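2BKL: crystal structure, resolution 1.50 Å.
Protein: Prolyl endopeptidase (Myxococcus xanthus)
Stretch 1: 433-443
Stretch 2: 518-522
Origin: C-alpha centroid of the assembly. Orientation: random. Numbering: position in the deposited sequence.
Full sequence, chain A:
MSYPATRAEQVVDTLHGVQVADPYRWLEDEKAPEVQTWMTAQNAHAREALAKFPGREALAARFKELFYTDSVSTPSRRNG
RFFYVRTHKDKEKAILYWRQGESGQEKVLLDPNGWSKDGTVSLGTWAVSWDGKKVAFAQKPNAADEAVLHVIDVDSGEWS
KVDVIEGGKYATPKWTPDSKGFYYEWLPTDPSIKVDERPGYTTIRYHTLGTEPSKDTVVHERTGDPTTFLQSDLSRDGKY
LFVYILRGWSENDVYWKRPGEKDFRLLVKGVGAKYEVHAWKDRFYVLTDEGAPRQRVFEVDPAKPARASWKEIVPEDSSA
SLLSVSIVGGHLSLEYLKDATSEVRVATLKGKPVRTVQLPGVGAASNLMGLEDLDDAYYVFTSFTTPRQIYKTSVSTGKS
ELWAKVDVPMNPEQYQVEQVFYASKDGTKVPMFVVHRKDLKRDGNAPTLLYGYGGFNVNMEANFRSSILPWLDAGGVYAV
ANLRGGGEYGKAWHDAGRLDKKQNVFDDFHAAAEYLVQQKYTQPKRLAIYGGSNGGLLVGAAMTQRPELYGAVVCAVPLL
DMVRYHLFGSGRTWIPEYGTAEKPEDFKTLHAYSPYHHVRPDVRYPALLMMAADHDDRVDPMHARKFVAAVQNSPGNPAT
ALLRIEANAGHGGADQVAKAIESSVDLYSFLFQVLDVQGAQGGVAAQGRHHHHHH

Stretch 1 (433-443) FVVHRKDLKRD
Stretch 2 (518-522) QQKYT

Contact between residues 433-443 and 518-522 of prolyl endopeptidase, two segments of one chain that bury 384 Å² between them, both sides summed. Stretch 1 is extended from F433 to R437, the end of a strand that begins earlier in the chain (phi/psi F433 -90/138, V434 -129/123, V435 -122/134, H436 -166/168, R437 -60/146). It then reverses through a type I beta turn from R437 to L440, with K438 at -57/-35 and D439 at -86/11, and runs on as loop through K441 (-81/128), R442 (-91/71) and D443 (-115/10). In stretch 2, Q518 is helical (-54/-41), Q519 (-87/12) is the first residue to leave helical phi/psi, K520 takes positive phi (72/22), and Y521 (-77/-39) and T522 (-158/-175) follow. The register is set by R442 and K520, whose CA atoms lie 5.3 Å apart; K520 O comes within 3.3 Å of R442 C, a close backbone approach without a hydrogen bond.

The two stretches are held chiefly by stacking on the ring of Y521 (chi1 -65°, m; chi2 -83°). Its CA-to-CB bond points away from stretch 1, but the ring end comes nearer and is sandwiched. The guanidinium of R442 lies flat over one face, planes at 11° and centres 3.8 Å apart; R442 CZ is 3.9 Å from the centroid of the Y521 ring, 28° off its normal, a cation-pi arrangement. R442 reaches this position by folding its side chain through m wells at chi1 to chi3 (-69°, -79°, -75°), with chi4 at -85°. Its NH1 lies 3.4 Å from Y521 OH, but at a poor angle for a hydrogen bond; that hydroxyl is satisfied elsewhere in the structure.

Apolar packing covers the rest of the ring. The CA-to-CB bond of V434 (chi1 -172°, t) points toward stretch 2, and its side chain covers the opposite face: V434 CG1 is 3.8 Å from Y521 CE1 and 4.2 Å from the Y521 ring centroid, a CH-pi contact. L440 (chi1 180°, t; chi2 82°, p) meets the edge, L440 CD2 to Y521 CD1 4.0 Å. Aliphatic V434 and aromatic Y521 suit their buried setting, while charged R442 remains exposed. Polar H436 (chi1 51°, p; chi2 83°) approaches obliquely, H436 CD2 to Y521 CE1 4.2 Å; its burial is tolerable because H436 ND1 donates to R437 O (2.8 Å, 175°) and NE2 bonds elsewhere in the structure.

Hydrogen bonds join the same guanidinium, at its edge, to the Q519 carbonyl: R442 NE to Q519 O 3.1 Å (146°) and R442 NH2 to Q519 O 3.0 Å (152°). Arginine can therefore use its flat face for the ring and its in-plane N-H groups for the backbone oxygen. The CA-to-CB bond of K520 (m, m, t, t) points toward stretch 1, but its end leads away.

Local bonds brace stretch 1. L440 N to R437 O (3.1 Å) closes the turn, and R437 (m, t, p; chi4 81°) forms a salt bridge with D439 (chi1 64°, p), R437 NE to D439 OD1 3.1 Å.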

# COMPACT_ATOMS: atom_id res chain seq x y z
N PHE A 433 17.61 -3.94 -4.96
CA PHE A 433 17.48 -4.81 -6.12
C PHE A 433 17.76 -4.05 -7.40
O PHE A 433 17.33 -2.91 -7.55
CB PHE A 433 16.07 -5.41 -6.21
CG PHE A 433 15.66 -6.24 -5.03
CD1 PHE A 433 16.21 -7.50 -4.82
CD2 PHE A 433 14.67 -5.79 -4.15
CE1 PHE A 433 15.82 -8.28 -3.74
CE2 PHE A 433 14.26 -6.59 -3.10
CZ PHE A 433 14.83 -7.80 -2.88
N VAL A 434 18.49 -4.67 -8.32
CA VAL A 434 18.80 -4.07 -9.60
C VAL A 434 18.45 -5.06 -10.69
O VAL A 434 18.93 -6.19 -10.69
CB VAL A 434 20.27 -3.62 -9.71
CG1 VAL A 434 20.47 -2.83 -11.01
CG2 VAL A 434 20.68 -2.76 -8.52
N VAL A 435 17.59 -4.64 -11.61
CA VAL A 435 17.03 -5.54 -12.63
C VAL A 435 17.37 -4.99 -14.01
O VAL A 435 17.24 -3.80 -14.29
CB VAL A 435 15.47 -5.63 -12.49
CG1 VAL A 435 14.92 -6.69 -13.42
CG2 VAL A 435 15.06 -5.90 -11.03
N HIS A 436 17.83 -5.86 -14.89
CA HIS A 436 18.21 -5.45 -16.23
C HIS A 436 18.37 -6.66 -17.14
O HIS A 436 18.45 -7.79 -16.68
CB HIS A 436 19.52 -4.65 -16.21
CG HIS A 436 20.61 -5.34 -15.46
ND1 HIS A 436 21.41 -6.32 -16.03
CD2 HIS A 436 21.04 -5.20 -14.19
CE1 HIS A 436 22.27 -6.76 -15.12
NE2 HIS A 436 22.06 -6.10 -14.00
N ARG A 437 18.46 -6.41 -18.44
CA ARG A 437 18.82 -7.48 -19.37
C ARG A 437 20.19 -8.05 -19.02
O ARG A 437 21.11 -7.31 -18.62
CB ARG A 437 18.87 -6.97 -20.81
CG ARG A 437 17.52 -6.69 -21.43
CD ARG A 437 17.61 -6.19 -22.84
NE ARG A 437 18.11 -7.26 -23.69
CZ ARG A 437 17.34 -8.25 -24.18
NH1 ARG A 437 16.02 -8.27 -23.95
NH2 ARG A 437 17.89 -9.22 -24.89
N LYS A 438 20.36 -9.34 -19.24
CA LYS A 438 21.66 -9.98 -19.05
C LYS A 438 22.77 -9.35 -19.88
O LYS A 438 23.91 -9.31 -19.43
CB LYS A 438 21.57 -11.49 -19.34
CG LYS A 438 20.82 -12.24 -18.30
CD LYS A 438 20.87 -13.76 -18.49
CE LYS A 438 19.94 -14.49 -17.53
NZ LYS A 438 19.75 -15.90 -17.94
N ASP A 439 22.45 -8.89 -21.09
CA ASP A 439 23.44 -8.26 -21.96
C ASP A 439 23.69 -6.76 -21.77
O ASP A 439 24.35 -6.13 -22.59
CB ASP A 439 23.12 -8.57 -23.43
CG ASP A 439 21.81 -8.00 -23.90
OD1 ASP A 439 21.17 -7.11 -23.26
OD2 ASP A 439 21.34 -8.41 -25.00
N LEU A 440 23.17 -6.19 -20.69
CA LEU A 440 23.40 -4.79 -20.40
C LEU A 440 24.88 -4.48 -20.44
O LEU A 440 25.66 -5.18 -19.81
CB LEU A 440 22.90 -4.47 -19.00
CG LEU A 440 23.05 -3.02 -18.52
CD1 LEU A 440 21.89 -2.21 -19.09
CD2 LEU A 440 23.11 -2.96 -16.97
N LYS A 441 25.24 -3.42 -21.14
CA LYS A 441 26.59 -2.87 -21.07
C LYS A 441 26.71 -1.98 -19.83
O LYS A 441 25.89 -1.10 -19.60
CB LYS A 441 26.91 -2.06 -22.33
CG LYS A 441 26.49 -2.75 -23.63
CD LYS A 441 27.30 -2.32 -24.86
CE LYS A 441 27.45 -3.50 -25.83
NZ LYS A 441 27.75 -3.08 -27.24
N ARG A 442 27.74 -2.24 -19.02
CA ARG A 442 28.02 -1.46 -17.83
C ARG A 442 28.96 -0.34 -18.19
O ARG A 442 30.15 -0.33 -17.81
CB ARG A 442 28.62 -2.34 -16.72
CG ARG A 442 27.63 -3.33 -16.16
CD ARG A 442 26.68 -2.70 -15.18
NE ARG A 442 27.28 -2.44 -13.90
CZ ARG A 442 27.39 -3.33 -12.92
NH1 ARG A 442 26.95 -4.58 -13.05
NH2 ARG A 442 27.94 -2.98 -11.78
N ASP A 443 28.41 0.62 -18.93
CA ASP A 443 29.14 1.72 -19.54
C ASP A 443 28.77 3.08 -18.96
O ASP A 443 29.15 4.10 -19.49
CB ASP A 443 28.90 1.71 -21.06
CG ASP A 443 27.46 2.00 -21.46
OD1 ASP A 443 26.56 2.14 -20.59
OD2 ASP A 443 27.10 2.11 -22.67
N GLN A 518 28.29 5.23 -9.43
CA GLN A 518 29.60 4.68 -9.06
C GLN A 518 29.83 3.32 -9.70
O GLN A 518 30.96 3.03 -10.16
CB GLN A 518 29.69 4.51 -7.53
CG GLN A 518 29.83 5.73 -6.67
CD GLN A 518 29.40 5.52 -5.16
OE1 GLN A 518 28.97 4.41 -4.70
NE2 GLN A 518 29.49 6.62 -4.41
N GLN A 519 28.79 2.49 -9.73
CA GLN A 519 28.86 1.13 -10.25
C GLN A 519 28.61 1.00 -11.76
O GLN A 519 28.47 -0.11 -12.27
CB GLN A 519 27.91 0.20 -9.46
CG GLN A 519 28.38 -0.10 -8.06
CD GLN A 519 29.70 -0.74 -8.05
OE1 GLN A 519 29.97 -1.60 -8.88
NE2 GLN A 519 30.57 -0.28 -7.16
N LYS A 520 28.60 2.12 -12.46
CA LYS A 520 28.65 2.14 -13.94
C LYS A 520 27.34 1.67 -14.59
O LYS A 520 27.34 1.27 -15.75
CB LYS A 520 29.86 1.36 -14.47
CG LYS A 520 31.21 1.85 -13.94
CD LYS A 520 31.50 3.28 -14.33
CE LYS A 520 32.96 3.64 -14.01
NZ LYS A 520 33.16 5.10 -13.83
N TYR A 521 26.22 1.75 -13.88
CA TYR A 521 24.95 1.52 -14.53
C TYR A 521 24.54 2.73 -15.34
O TYR A 521 24.01 2.60 -16.43
CB TYR A 521 23.85 1.20 -13.53
CG TYR A 521 24.06 -0.09 -12.77
CD1 TYR A 521 23.67 -1.30 -13.33
CD2 TYR A 521 24.61 -0.11 -11.50
CE1 TYR A 521 23.87 -2.50 -12.65
CE2 TYR A 521 24.82 -1.30 -10.83
CZ TYR A 521 24.40 -2.48 -11.39
OH TYR A 521 24.58 -3.70 -10.73
N THR A 522 24.79 3.91 -14.81
CA THR A 522 24.15 5.11 -15.33
C THR A 522 24.92 6.37 -14.98
O THR A 522 26.03 6.32 -14.42
CB THR A 522 22.70 5.13 -14.81
OG1 THR A 522 21.91 6.11 -15.50
CG2 THR A 522 22.59 5.48 -13.35